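Local coordinates for peroxidase (Cellulomonas bogoriensis 69B4 = DSM 16987, PDB 6QZO), which binds heme b and, as a member of the DyP-type family, probably acts as a peroxidase that reduces peroxide while oxidising a second substrate, at residues A[59-64]-A[109-115]; A[70-75]-A[161-166]; A[77-81]-A[93-99]; A[136-141]-A[173-177]; A[213-217]-A[227-231]. All coordinates share one frame; numbering follows the deposited sequence.

Interaction 1. Residues A[59-64]-A[109-115]; sequences SDRASV and LLTAAGL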
# COMPACT_ATOMS: atom_id res chain seq x y z
N SER A 59 -1.94 -30.68 -11.87
CA SER A 59 -3.10 -30.60 -10.93
C SER A 59 -4.23 -31.53 -11.39
O SER A 59 -4.42 -31.71 -12.61
CB SER A 59 -3.57 -29.19 -10.78
OG SER A 59 -2.80 -28.54 -9.79
N ASP A 60 -4.95 -32.13 -10.43
CA ASP A 60 -6.17 -32.95 -10.66
C ASP A 60 -7.17 -32.61 -9.55
O ASP A 60 -6.87 -31.70 -8.75
CB ASP A 60 -5.83 -34.45 -10.70
CG ASP A 60 -5.11 -34.94 -9.45
OD1 ASP A 60 -5.14 -34.22 -8.41
OD2 ASP A 60 -4.48 -36.01 -9.55
N ARG A 61 -8.31 -33.31 -9.50
CA ARG A 61 -9.38 -33.08 -8.49
C ARG A 61 -8.76 -33.12 -7.09
O ARG A 61 -9.16 -32.30 -6.24
CB ARG A 61 -10.47 -34.14 -8.65
CG ARG A 61 -11.83 -33.74 -8.10
CD ARG A 61 -12.84 -34.79 -8.44
NE ARG A 61 -13.49 -34.43 -9.70
CZ ARG A 61 -14.16 -35.25 -10.49
NH1 ARG A 61 -14.30 -36.54 -10.18
NH2 ARG A 61 -14.72 -34.79 -11.60
N ALA A 62 -7.84 -34.05 -6.84
CA ALA A 62 -7.29 -34.29 -5.48
C ALA A 62 -6.44 -33.09 -5.04
O ALA A 62 -6.59 -32.66 -3.86
CB ALA A 62 -6.49 -35.58 -5.46
N SER A 63 -5.62 -32.56 -5.95
CA SER A 63 -4.79 -31.34 -5.78
C SER A 63 -5.69 -30.18 -5.37
O SER A 63 -5.39 -29.52 -4.36
CB SER A 63 -4.06 -30.97 -7.05
OG SER A 63 -3.12 -31.98 -7.36
N VAL A 64 -6.72 -29.92 -6.17
CA VAL A 64 -7.62 -28.75 -5.96
C VAL A 64 -8.28 -28.91 -4.59
O VAL A 64 -8.29 -27.92 -3.82
CB VAL A 64 -8.66 -28.64 -7.09
CG1 VAL A 64 -9.65 -27.50 -6.87
CG2 VAL A 64 -7.97 -28.50 -8.44
N LEU A 109 -9.94 -23.85 -12.95
CA LEU A 109 -10.03 -24.70 -11.73
C LEU A 109 -10.98 -25.85 -12.01
O LEU A 109 -10.63 -26.99 -11.68
CB LEU A 109 -10.49 -23.90 -10.51
CG LEU A 109 -10.47 -24.71 -9.20
CD1 LEU A 109 -9.92 -23.90 -8.03
CD2 LEU A 109 -11.87 -25.23 -8.87
N LEU A 110 -12.14 -25.57 -12.59
CA LEU A 110 -13.17 -26.61 -12.88
C LEU A 110 -12.62 -27.58 -13.92
O LEU A 110 -12.78 -28.80 -13.74
CB LEU A 110 -14.46 -25.94 -13.34
CG LEU A 110 -15.39 -25.56 -12.20
CD1 LEU A 110 -14.86 -24.34 -11.47
CD2 LEU A 110 -16.80 -25.31 -12.69
N THR A 111 -11.95 -27.06 -14.95
CA THR A 111 -11.25 -27.88 -15.98
C THR A 111 -10.28 -28.83 -15.28
O THR A 111 -10.37 -30.05 -15.55
CB THR A 111 -10.54 -27.00 -17.00
OG1 THR A 111 -11.56 -26.21 -17.61
CG2 THR A 111 -9.81 -27.78 -18.07
N ALA A 112 -9.39 -28.30 -14.44
CA ALA A 112 -8.30 -29.08 -13.80
C ALA A 112 -8.90 -30.17 -12.91
O ALA A 112 -8.34 -31.26 -12.90
CB ALA A 112 -7.38 -28.15 -13.03
N ALA A 113 -10.01 -29.88 -12.22
CA ALA A 113 -10.71 -30.84 -11.32
C ALA A 113 -11.56 -31.84 -12.11
O ALA A 113 -12.07 -32.78 -11.46
CB ALA A 113 -11.58 -30.10 -10.33
N GLY A 114 -11.74 -31.66 -13.43
CA GLY A 114 -12.59 -32.54 -14.25
C GLY A 114 -14.06 -32.27 -14.01
O GLY A 114 -14.83 -33.23 -13.91
N LEU A 115 -14.44 -30.99 -13.94
CA LEU A 115 -15.79 -30.53 -13.52
C LEU A 115 -16.30 -29.46 -14.48
O LEU A 115 -17.12 -28.62 -14.02
CB LEU A 115 -15.69 -29.99 -12.09
CG LEU A 115 -15.33 -31.00 -11.00
CD1 LEU A 115 -15.12 -30.31 -9.67
CD2 LEU A 115 -16.41 -32.07 -10.88
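Arg61, in the first turn of helix 61-78, stretches its side chain across the C-terminal end of helix 107-113. Its CB and CG each lie 3.5 Å from Ala113 O, and CD passes the same oxygen only slightly farther off. A bend at chi3 (-93°) then turns the guanidinium toward the residues that follow the helix. NE reaches Ala113 O at 2.8 Å, but the N-H...O angle of 124° marks this bond as weak. NH2 is equally close to Gly114 O, 2.8 Å near the guanidinium plane, and its bond is weak for the same reason (118°). Leu115 comes in at about a right angle to the arginine and sets CD2 3.3 Å from Arg61 NH2. These carbonyls are presented by a Schellman motif: Gly114 takes a positive phi, its N bonds back to Thr111 O, and Leu115 N bonds to Leu110 O. A cation here probably also gains from the negative end of the helix dipole. Arg61's own helix, 61-78, begins with an N-cap residue, Asp60, whose OD1 accepts from Ser63 N at 3.0 Å, nearly in line with the C-O bond, and from Ser63 OG above the carboxylate plane. Asp60 CA lies 3.5 Å from Ala112 O in a C-H...O contact. Deeper down, Val64 CG1 meets Leu109 CG at 3.7 Å, both side chains resting on Leu55 of strand 47-55.

Interaction 2. Residues A[70-75]-A[161-166]; sequences VWTVDI and VLTKEA
Two torsions bring the key groups together: chi1 of -86° at Trp71 sets the indole anti to its own carbonyl carbon and carries NE1 to Leu162 O, while the bend at Glu165 chi2 (68°) brings its carboxylate round to Asp74. The two helices run nearly antiparallel, their short axes 10.0 Å apart, and pack beside each other on the four-stranded antiparallel sheet of a ferredoxin-like half. Trp71 NE1 donates to Leu162 O at 2.9 Å and 160°, with the oxygen at the ring edge and in its plane. That carbonyl, in the last turn of its helix, also receives a weak bond from Ala166 N. Leu162 CD2 touches both Trp71 CD1 and Asp74 CB, 3.8 Å from each, and Ala166 CB meets Trp71 CZ2 at the same separation. Val70 CG2 touches Glu165 CG at 3.4 Å. The acids are held from outside: Leu85 N bonds to Asp74 OD1 and Ala86 N to Glu165 OE1. Asp74 OD2 lies 2.4 Å from Glu165 OE1, their planes clearly inclined; the exact value is doubtful, but two acid oxygens this close imply that one group probably keeps a proton.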
# COMPACT_ATOMS: atom_id res chain seq x y z
N VAL A 70 -6.53 -26.97 2.90
CA VAL A 70 -5.44 -26.30 3.67
C VAL A 70 -5.78 -24.80 3.81
O VAL A 70 -5.57 -24.25 4.89
CB VAL A 70 -4.03 -26.53 3.09
CG1 VAL A 70 -3.63 -28.00 3.17
CG2 VAL A 70 -3.88 -26.02 1.67
N TRP A 71 -6.35 -24.19 2.76
CA TRP A 71 -6.75 -22.76 2.78
C TRP A 71 -7.87 -22.55 3.80
O TRP A 71 -7.84 -21.53 4.51
CB TRP A 71 -7.17 -22.29 1.40
CG TRP A 71 -6.03 -21.82 0.55
CD1 TRP A 71 -4.74 -21.56 0.93
CD2 TRP A 71 -6.11 -21.51 -0.86
NE1 TRP A 71 -4.02 -21.14 -0.15
CE2 TRP A 71 -4.82 -21.09 -1.25
CE3 TRP A 71 -7.12 -21.57 -1.81
CZ2 TRP A 71 -4.53 -20.72 -2.56
CZ3 TRP A 71 -6.83 -21.21 -3.11
CH2 TRP A 71 -5.56 -20.80 -3.47
N THR A 72 -8.83 -23.47 3.87
CA THR A 72 -9.96 -23.39 4.84
C THR A 72 -9.39 -23.30 6.26
O THR A 72 -9.82 -22.43 7.01
CB THR A 72 -10.93 -24.55 4.66
OG1 THR A 72 -11.45 -24.45 3.33
CG2 THR A 72 -12.04 -24.51 5.69
N VAL A 73 -8.44 -24.16 6.59
CA VAL A 73 -7.76 -24.13 7.92
C VAL A 73 -7.16 -22.73 8.14
O VAL A 73 -7.47 -22.13 9.19
CB VAL A 73 -6.68 -25.22 8.03
CG1 VAL A 73 -5.92 -25.13 9.33
CG2 VAL A 73 -7.29 -26.61 7.88
N ASP A 74 -6.38 -22.23 7.18
CA ASP A 74 -5.64 -20.94 7.29
C ASP A 74 -6.65 -19.79 7.41
O ASP A 74 -6.41 -18.90 8.23
CB ASP A 74 -4.69 -20.74 6.11
CG ASP A 74 -3.42 -21.58 6.20
OD1 ASP A 74 -3.13 -22.08 7.31
OD2 ASP A 74 -2.72 -21.72 5.16
N ILE A 75 -7.73 -19.82 6.64
CA ILE A 75 -8.78 -18.76 6.71
C ILE A 75 -9.41 -18.79 8.11
O ILE A 75 -9.56 -17.71 8.71
CB ILE A 75 -9.83 -18.95 5.61
CG1 ILE A 75 -9.24 -18.76 4.21
CG2 ILE A 75 -11.00 -17.99 5.83
CD1 ILE A 75 -10.16 -19.21 3.11
N VAL A 161 1.02 -16.34 4.06
CA VAL A 161 0.63 -17.68 4.57
C VAL A 161 -0.15 -18.42 3.48
O VAL A 161 0.21 -19.58 3.19
CB VAL A 161 -0.16 -17.58 5.88
CG1 VAL A 161 -0.83 -18.89 6.24
CG2 VAL A 161 0.75 -17.11 7.03
N LEU A 162 -1.16 -17.78 2.89
CA LEU A 162 -2.05 -18.44 1.90
C LEU A 162 -1.23 -18.81 0.65
O LEU A 162 -1.46 -19.91 0.10
CB LEU A 162 -3.21 -17.52 1.54
CG LEU A 162 -4.16 -17.23 2.71
CD1 LEU A 162 -5.04 -16.02 2.41
CD2 LEU A 162 -5.01 -18.45 3.04
N THR A 163 -0.30 -17.95 0.25
CA THR A 163 0.55 -18.14 -0.95
C THR A 163 1.46 -19.34 -0.73
O THR A 163 1.53 -20.22 -1.62
CB THR A 163 1.34 -16.87 -1.29
OG1 THR A 163 0.39 -15.82 -1.50
CG2 THR A 163 2.20 -17.01 -2.52
N LYS A 164 2.16 -19.37 0.41
CA LYS A 164 3.06 -20.49 0.80
C LYS A 164 2.30 -21.81 0.84
O LYS A 164 2.88 -22.83 0.43
CB LYS A 164 3.64 -20.23 2.20
CG LYS A 164 4.87 -19.35 2.24
CD LYS A 164 5.21 -18.91 3.65
CE LYS A 164 5.63 -20.07 4.53
NZ LYS A 164 6.12 -19.60 5.86
N GLU A 165 1.07 -21.81 1.34
CA GLU A 165 0.25 -23.03 1.52
C GLU A 165 -0.00 -23.70 0.16
O GLU A 165 -0.10 -24.93 0.13
CB GLU A 165 -1.08 -22.68 2.18
CG GLU A 165 -1.65 -23.82 2.98
CD GLU A 165 -0.80 -24.10 4.20
OE1 GLU A 165 -0.86 -23.30 5.17
OE2 GLU A 165 -0.05 -25.10 4.17
N ALA A 166 -0.10 -22.90 -0.91
CA ALA A 166 -0.41 -23.35 -2.29
C ALA A 166 0.85 -23.78 -3.04
O ALA A 166 0.72 -24.25 -4.19
CB ALA A 166 -1.12 -22.25 -3.03

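Interaction 3. Residues A[77-81]-A[93-99]; sequences RLTTG and ALVPAAL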
# COMPACT_ATOMS: atom_id res chain seq x y z
N ARG A 77 -8.25 -19.81 10.91
CA ARG A 77 -7.24 -19.40 11.91
C ARG A 77 -6.92 -17.90 11.79
O ARG A 77 -7.07 -17.19 12.79
CB ARG A 77 -5.96 -20.21 11.73
CG ARG A 77 -6.00 -21.54 12.47
CD ARG A 77 -5.13 -22.60 11.84
NE ARG A 77 -5.24 -23.79 12.67
CZ ARG A 77 -4.64 -23.93 13.85
NH1 ARG A 77 -3.83 -23.00 14.31
NH2 ARG A 77 -4.81 -25.04 14.54
N LEU A 78 -6.46 -17.46 10.62
CA LEU A 78 -5.95 -16.06 10.44
C LEU A 78 -7.08 -15.07 10.79
O LEU A 78 -6.79 -14.10 11.51
CB LEU A 78 -5.44 -15.87 9.01
CG LEU A 78 -4.18 -16.66 8.64
CD1 LEU A 78 -3.94 -16.65 7.13
CD2 LEU A 78 -2.95 -16.11 9.36
N THR A 79 -8.31 -15.34 10.38
CA THR A 79 -9.48 -14.42 10.57
C THR A 79 -9.87 -14.33 12.05
O THR A 79 -10.59 -13.36 12.40
CB THR A 79 -10.68 -14.82 9.69
OG1 THR A 79 -11.05 -16.16 10.02
CG2 THR A 79 -10.37 -14.73 8.21
N THR A 80 -9.41 -15.26 12.89
CA THR A 80 -9.68 -15.26 14.36
C THR A 80 -8.41 -14.88 15.12
O THR A 80 -8.41 -14.98 16.36
CB THR A 80 -10.26 -16.60 14.82
OG1 THR A 80 -9.33 -17.64 14.51
CG2 THR A 80 -11.60 -16.90 14.18
N GLY A 81 -7.38 -14.42 14.40
CA GLY A 81 -6.12 -13.94 14.99
C GLY A 81 -5.29 -15.08 15.55
O GLY A 81 -4.55 -14.85 16.55
N ALA A 93 0.16 -12.59 13.07
CA ALA A 93 -1.22 -13.12 12.90
C ALA A 93 -2.14 -12.67 14.03
O ALA A 93 -3.34 -12.74 13.85
CB ALA A 93 -1.19 -14.63 12.82
N LEU A 94 -1.60 -12.22 15.17
CA LEU A 94 -2.35 -12.08 16.43
C LEU A 94 -3.36 -10.95 16.33
O LEU A 94 -4.28 -10.93 17.18
CB LEU A 94 -1.37 -11.86 17.58
CG LEU A 94 -0.39 -13.00 17.81
CD1 LEU A 94 0.39 -12.79 19.10
CD2 LEU A 94 -1.11 -14.34 17.85
N VAL A 95 -3.23 -10.04 15.36
CA VAL A 95 -4.15 -8.88 15.20
C VAL A 95 -5.00 -9.13 13.96
O VAL A 95 -4.54 -8.93 12.84
CB VAL A 95 -3.37 -7.56 15.11
CG1 VAL A 95 -4.28 -6.36 14.85
CG2 VAL A 95 -2.53 -7.34 16.36
N PRO A 96 -6.26 -9.62 14.12
CA PRO A 96 -7.08 -10.00 12.97
C PRO A 96 -7.52 -8.80 12.12
O PRO A 96 -7.61 -8.97 10.94
CB PRO A 96 -8.28 -10.73 13.61
CG PRO A 96 -8.37 -10.14 14.99
CD PRO A 96 -6.93 -9.88 15.41
N ALA A 97 -7.81 -7.65 12.73
CA ALA A 97 -8.12 -6.39 12.02
C ALA A 97 -9.20 -6.61 10.94
O ALA A 97 -9.00 -6.15 9.79
CB ALA A 97 -6.84 -5.85 11.41
N ALA A 98 -10.29 -7.28 11.30
CA ALA A 98 -11.46 -7.55 10.43
C ALA A 98 -11.06 -8.35 9.18
O ALA A 98 -11.75 -8.23 8.16
CB ALA A 98 -12.13 -6.24 10.07
N LEU A 99 -10.01 -9.16 9.25
CA LEU A 99 -9.52 -9.95 8.09
C LEU A 99 -10.68 -10.77 7.52
O LEU A 99 -11.36 -11.44 8.32
CB LEU A 99 -8.38 -10.88 8.51
CG LEU A 99 -7.77 -11.72 7.38
CD1 LEU A 99 -7.19 -10.84 6.29
CD2 LEU A 99 -6.69 -12.65 7.94
O HOH W 1 -5.13 -13.05 18.42
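Gly81 ends helix 61-78 as the C-prime residue of a Schellman motif, with Arg82 N bonded to Arg77 O and Gly81 N to Leu78 O, and packs its bare CA against the loop 93-99. This is the close-fitting part of the contact. Gly81 CA lies 3.2 Å from Ala93 O, a C-H...O contact, and the exchange is returned by Leu94 CA, 3.5 Å from Gly81 O with an angle of 164° at the hydrogen. Pro96 closes the flank by laying CB 3.7 Å from Thr79 O. The apolar half is also close: a type I' turn from Pro96 to Leu99 carries the chain round into strand 100-105 and leaves Leu99 CD2 3.6 Å from Leu78 CB. Beside it, Thr79 CG2 approaches Leu99 O at 3.4 Å. A chi1 of 59° explains this placement, since it sends OG1 back to Ile75 O, to which it hydrogen-bonds, and leaves the methyl for the loop. Leu99 continues inward onto Val147 and Ala149 of the sheet, and Leu78 onto Val161 of helix 152-165. Toward solvent the fit relaxes. Leu94 directs its CB away from the helix end and is exposed, although it packs on Pro188 of the second subunit. No direct hydrogen bond joins the two segments; a water donates to Gly81 O at 2.7 Å and to Leu94 O at 2.6 Å.

Interaction 4. Residues A[136-141]-A[173-177]; sequences PAWCDG and RWVQR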
# COMPACT_ATOMS: atom_id res chain seq x y z
N PRO A 136 -2.74 -9.00 -20.55
CA PRO A 136 -2.90 -10.37 -20.08
C PRO A 136 -2.39 -10.65 -18.65
O PRO A 136 -2.96 -11.49 -18.01
CB PRO A 136 -2.08 -11.21 -21.09
CG PRO A 136 -1.69 -10.30 -22.27
CD PRO A 136 -2.23 -8.93 -21.93
N ALA A 137 -1.36 -9.93 -18.20
CA ALA A 137 -0.74 -10.07 -16.85
C ALA A 137 -1.71 -9.60 -15.75
O ALA A 137 -1.41 -9.87 -14.58
CB ALA A 137 0.56 -9.30 -16.78
N TRP A 138 -2.77 -8.88 -16.10
CA TRP A 138 -3.81 -8.44 -15.12
C TRP A 138 -5.14 -9.16 -15.41
O TRP A 138 -6.17 -8.74 -14.87
CB TRP A 138 -3.99 -6.92 -15.15
CG TRP A 138 -2.80 -6.12 -14.72
CD1 TRP A 138 -2.17 -5.17 -15.46
CD2 TRP A 138 -2.13 -6.16 -13.45
NE1 TRP A 138 -1.13 -4.63 -14.75
CE2 TRP A 138 -1.08 -5.22 -13.52
CE3 TRP A 138 -2.31 -6.89 -12.27
CZ2 TRP A 138 -0.20 -5.00 -12.45
CZ3 TRP A 138 -1.45 -6.67 -11.21
CH2 TRP A 138 -0.40 -5.75 -11.31
N CYS A 139 -5.11 -10.21 -16.24
CA CYS A 139 -6.32 -10.92 -16.72
C CYS A 139 -6.36 -12.36 -16.18
O CYS A 139 -5.28 -12.94 -15.93
CB CYS A 139 -6.38 -10.94 -18.23
SG CYS A 139 -6.70 -9.31 -18.93
N ASP A 140 -7.59 -12.89 -16.04
CA ASP A 140 -7.90 -14.32 -15.80
C ASP A 140 -7.25 -14.77 -14.48
O ASP A 140 -7.07 -13.92 -13.59
CB ASP A 140 -7.45 -15.18 -16.99
CG ASP A 140 -7.93 -14.69 -18.34
OD1 ASP A 140 -9.02 -14.10 -18.42
OD2 ASP A 140 -7.15 -14.87 -19.29
N GLY A 141 -6.95 -16.05 -14.35
CA GLY A 141 -6.59 -16.75 -13.11
C GLY A 141 -7.51 -17.95 -12.87
O GLY A 141 -8.71 -17.78 -13.00
N ARG A 173 -0.22 -15.59 -10.15
CA ARG A 173 -0.33 -15.06 -11.53
C ARG A 173 -0.23 -13.53 -11.47
O ARG A 173 0.58 -12.94 -12.21
CB ARG A 173 -1.66 -15.53 -12.14
CG ARG A 173 -1.88 -15.05 -13.56
CD ARG A 173 -3.28 -15.39 -14.05
NE ARG A 173 -3.42 -14.85 -15.38
CZ ARG A 173 -2.95 -15.41 -16.49
NH1 ARG A 173 -2.30 -16.56 -16.45
NH2 ARG A 173 -3.13 -14.81 -17.65
N TRP A 174 -1.04 -12.93 -10.59
CA TRP A 174 -0.99 -11.48 -10.29
C TRP A 174 -1.50 -11.22 -8.88
O TRP A 174 -2.18 -12.10 -8.29
CB TRP A 174 -1.74 -10.64 -11.33
CG TRP A 174 -3.14 -11.06 -11.70
CD1 TRP A 174 -3.51 -11.60 -12.90
CD2 TRP A 174 -4.36 -10.87 -10.96
NE1 TRP A 174 -4.86 -11.79 -12.95
CE2 TRP A 174 -5.41 -11.35 -11.78
CE3 TRP A 174 -4.68 -10.38 -9.69
CZ2 TRP A 174 -6.75 -11.36 -11.36
CZ3 TRP A 174 -6.00 -10.38 -9.29
CH2 TRP A 174 -7.02 -10.86 -10.11
N VAL A 175 -1.15 -10.05 -8.37
CA VAL A 175 -1.63 -9.46 -7.09
C VAL A 175 -1.97 -8.00 -7.37
O VAL A 175 -1.08 -7.28 -7.85
CB VAL A 175 -0.58 -9.56 -5.97
CG1 VAL A 175 -1.13 -9.06 -4.65
CG2 VAL A 175 -0.02 -10.96 -5.83
N GLN A 176 -3.22 -7.62 -7.10
CA GLN A 176 -3.71 -6.23 -7.22
C GLN A 176 -4.00 -5.75 -5.80
O GLN A 176 -4.77 -6.42 -5.10
CB GLN A 176 -4.93 -6.19 -8.13
CG GLN A 176 -4.62 -6.65 -9.55
CD GLN A 176 -5.77 -6.39 -10.49
OE1 GLN A 176 -6.21 -5.26 -10.68
NE2 GLN A 176 -6.29 -7.46 -11.08
N ARG A 177 -3.37 -4.65 -5.39
CA ARG A 177 -3.45 -4.07 -4.04
C ARG A 177 -4.24 -2.78 -4.15
O ARG A 177 -4.06 -2.05 -5.15
CB ARG A 177 -2.04 -3.84 -3.48
CG ARG A 177 -1.09 -5.00 -3.75
CD ARG A 177 0.31 -4.75 -3.19
NE ARG A 177 1.10 -5.95 -3.14
CZ ARG A 177 0.96 -6.93 -2.27
NH1 ARG A 177 -0.02 -6.91 -1.37
NH2 ARG A 177 1.78 -7.97 -2.34
O HOH W 2 -8.18 -7.29 -13.62
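Arg173 and Trp174 of strand 170-179 both face the single residue Ala52 of the adjacent strand 47-55, a classic beta bulge on the outermost strand of the N-terminal sheet, and in consequence both direct their CB toward segment 136-141. That segment opens with a short 3-10 turn at Pro136 and Ala137, then extends, with positive phi at Asp140 and Gly141, toward strand 143-149. Asp140 also shares a backbone hydrogen bond with Ser361, so the loop links the N-terminal sheet to a strand of the C-terminal one.

Cys139 O is the focus of the polar contact. Arg173 NE, at the end of a chain extended from CG, donates to Cys139 O at 2.7 Å with an N-H...O angle of 156°, close to the carbonyl axis, and NH2 adds weak bonds to this oxygen and to Pro136 O. NH1 of the same guanidinium forms a salt bridge with Asp54, which further fixes its rotation. Trp174 NE1 is shared between two acceptors, Cys139 O at 3.2 Å and Asp140 O at 3.1 Å, both weak bonds. A chi1 of 49° puts Trp174 CG between its own backbone N and carbonyl carbon, and one face of the indole is turned to the loop, where Trp138 CA sits 4.2 Å from the centroid of the Trp174 five-membered ring, 26° off the normal, as a CH-pi contact.

The Trp138 ring sets its CZ3 edge 3.4 Å from Val175 O and its CE3 3.6 Å from Gln176 CG, and makes a cation-pi contact with Arg235, which also bonds Gln176 OE1. A water donates to Trp138 O at 2.8 Å and accepts from Gln176 NE2 at 3.2 Å.

Interaction 5. Residues A[213-217]-A[227-231]; sequences DLLWH and GGTSM
Thr229 and Leu215 meet through a short bond, Thr229 OG1 donating to Leu215 O at 2.7 Å. A chi1 of -170° places that hydroxyl opposite the backbone N, facing the incoming loop. Next along, His217 uses its backbone twice: His217 N donates to Gly228 O at 2.9 Å (167°), and His217 O accepts from Gly227 N, also at 2.9 Å (152°), nearly in line with the carbonyl. Gly228 O is approached as well by Trp216 CA, 3.4 Å away in a C-H...O contact. Trp216 turns the edge of its ring to that same oxygen and brings CE3 to 3.5 Å from Gly227 O. These bonds hold segment 213-217 beside the start of strand 229-238, a central strand of the C-terminal ferredoxin-like sheet, flanked by strands 323-332 and 356-366. Gly227, with its positive phi, precedes the strand and probably helps turn the chain into it. In the second shell, His36 stacks on Trp216 and hydrogen-bonds Gly227 O through ND1, fixing ring and carbonyl together. Leu215 CD2 lies over a Trp216 face, offset toward its rim, and the leucine also rests on Tyr331. Farther out, the Thr229 backbone pairs with Val366, and Asp213 forms a salt bridge with Arg301.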
# COMPACT_ATOMS: atom_id res chain seq x y z
N ASP A 213 -31.71 -11.66 -4.21
CA ASP A 213 -31.79 -12.58 -5.38
C ASP A 213 -30.92 -12.06 -6.53
O ASP A 213 -30.65 -12.86 -7.46
CB ASP A 213 -33.24 -12.77 -5.84
CG ASP A 213 -33.89 -11.50 -6.35
OD1 ASP A 213 -34.02 -10.53 -5.56
OD2 ASP A 213 -34.24 -11.47 -7.55
N LEU A 214 -30.50 -10.79 -6.50
CA LEU A 214 -29.65 -10.17 -7.56
C LEU A 214 -28.16 -10.32 -7.23
O LEU A 214 -27.35 -9.96 -8.09
CB LEU A 214 -30.04 -8.70 -7.72
CG LEU A 214 -31.47 -8.43 -8.16
CD1 LEU A 214 -31.72 -6.94 -8.38
CD2 LEU A 214 -31.82 -9.22 -9.42
N LEU A 215 -27.83 -10.84 -6.05
CA LEU A 215 -26.43 -11.05 -5.60
C LEU A 215 -26.15 -12.55 -5.45
O LEU A 215 -25.13 -13.04 -5.98
CB LEU A 215 -26.25 -10.33 -4.25
CG LEU A 215 -24.90 -10.55 -3.57
CD1 LEU A 215 -23.79 -10.06 -4.47
CD2 LEU A 215 -24.86 -9.87 -2.21
N TRP A 216 -27.02 -13.23 -4.71
CA TRP A 216 -26.83 -14.62 -4.20
C TRP A 216 -27.53 -15.62 -5.13
O TRP A 216 -28.72 -15.39 -5.45
CB TRP A 216 -27.36 -14.72 -2.78
CG TRP A 216 -26.71 -13.82 -1.76
CD1 TRP A 216 -27.35 -12.99 -0.90
CD2 TRP A 216 -25.31 -13.72 -1.45
NE1 TRP A 216 -26.45 -12.38 -0.07
CE2 TRP A 216 -25.19 -12.81 -0.38
CE3 TRP A 216 -24.14 -14.31 -1.95
CZ2 TRP A 216 -23.96 -12.46 0.18
CZ3 TRP A 216 -22.92 -13.98 -1.39
CH2 TRP A 216 -22.83 -13.06 -0.35
N HIS A 217 -26.82 -16.67 -5.53
CA HIS A 217 -27.37 -17.87 -6.22
C HIS A 217 -28.13 -18.69 -5.17
O HIS A 217 -27.55 -18.94 -4.09
CB HIS A 217 -26.22 -18.64 -6.88
CG HIS A 217 -26.63 -19.70 -7.85
ND1 HIS A 217 -26.90 -21.01 -7.47
CD2 HIS A 217 -26.74 -19.65 -9.20
CE1 HIS A 217 -27.17 -21.72 -8.55
NE2 HIS A 217 -27.10 -20.91 -9.63
N GLY A 227 -25.79 -20.17 -2.12
CA GLY A 227 -25.15 -19.25 -1.16
C GLY A 227 -23.98 -18.50 -1.79
O GLY A 227 -23.35 -17.65 -1.10
N GLY A 228 -23.69 -18.79 -3.06
CA GLY A 228 -22.53 -18.26 -3.79
C GLY A 228 -22.94 -17.13 -4.73
O GLY A 228 -24.09 -16.65 -4.65
N THR A 229 -22.02 -16.73 -5.59
CA THR A 229 -22.17 -15.53 -6.43
C THR A 229 -21.11 -15.59 -7.53
O THR A 229 -20.39 -16.61 -7.61
CB THR A 229 -22.10 -14.26 -5.57
OG1 THR A 229 -22.47 -13.11 -6.34
CG2 THR A 229 -20.73 -14.04 -4.96
N SER A 230 -21.06 -14.56 -8.36
CA SER A 230 -20.02 -14.34 -9.38
C SER A 230 -19.26 -13.08 -9.01
O SER A 230 -19.85 -12.21 -8.35
CB SER A 230 -20.62 -14.24 -10.75
OG SER A 230 -21.33 -13.03 -10.90
N MET A 231 -17.99 -13.03 -9.38
CA MET A 231 -17.07 -11.92 -9.08
C MET A 231 -16.43 -11.46 -10.39
O MET A 231 -15.94 -12.32 -11.13
CB MET A 231 -15.98 -12.39 -8.11
CG MET A 231 -14.85 -11.39 -7.93
SD MET A 231 -13.66 -12.09 -6.76
CE MET A 231 -12.28 -10.98 -7.03

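How the interactions relate
Interactions 1, 2 and 3 all use helix 61-78, at its start, middle and end respectively. Interaction 2, the middle one, is buried and places paired acids beside an indole bond. Interaction 1 is partly exposed and combines weak arginine bonds to a helix end with apolar packing beneath. Interaction 3 is largely buried but has no direct hydrogen bond and leaves a water at its rim. It touches interaction 2, where Val161 CG1 lies 3.9 Å from Leu78 CD1. Interactions 4 and 5 instead join loops to strands, 4 at an outermost strand of the N-terminal sheet, 5 in the C-terminal half. Interaction 5 is wholly buried and mainly backbone-bonded, whereas 4 gathers side-chain donors on carbonyls.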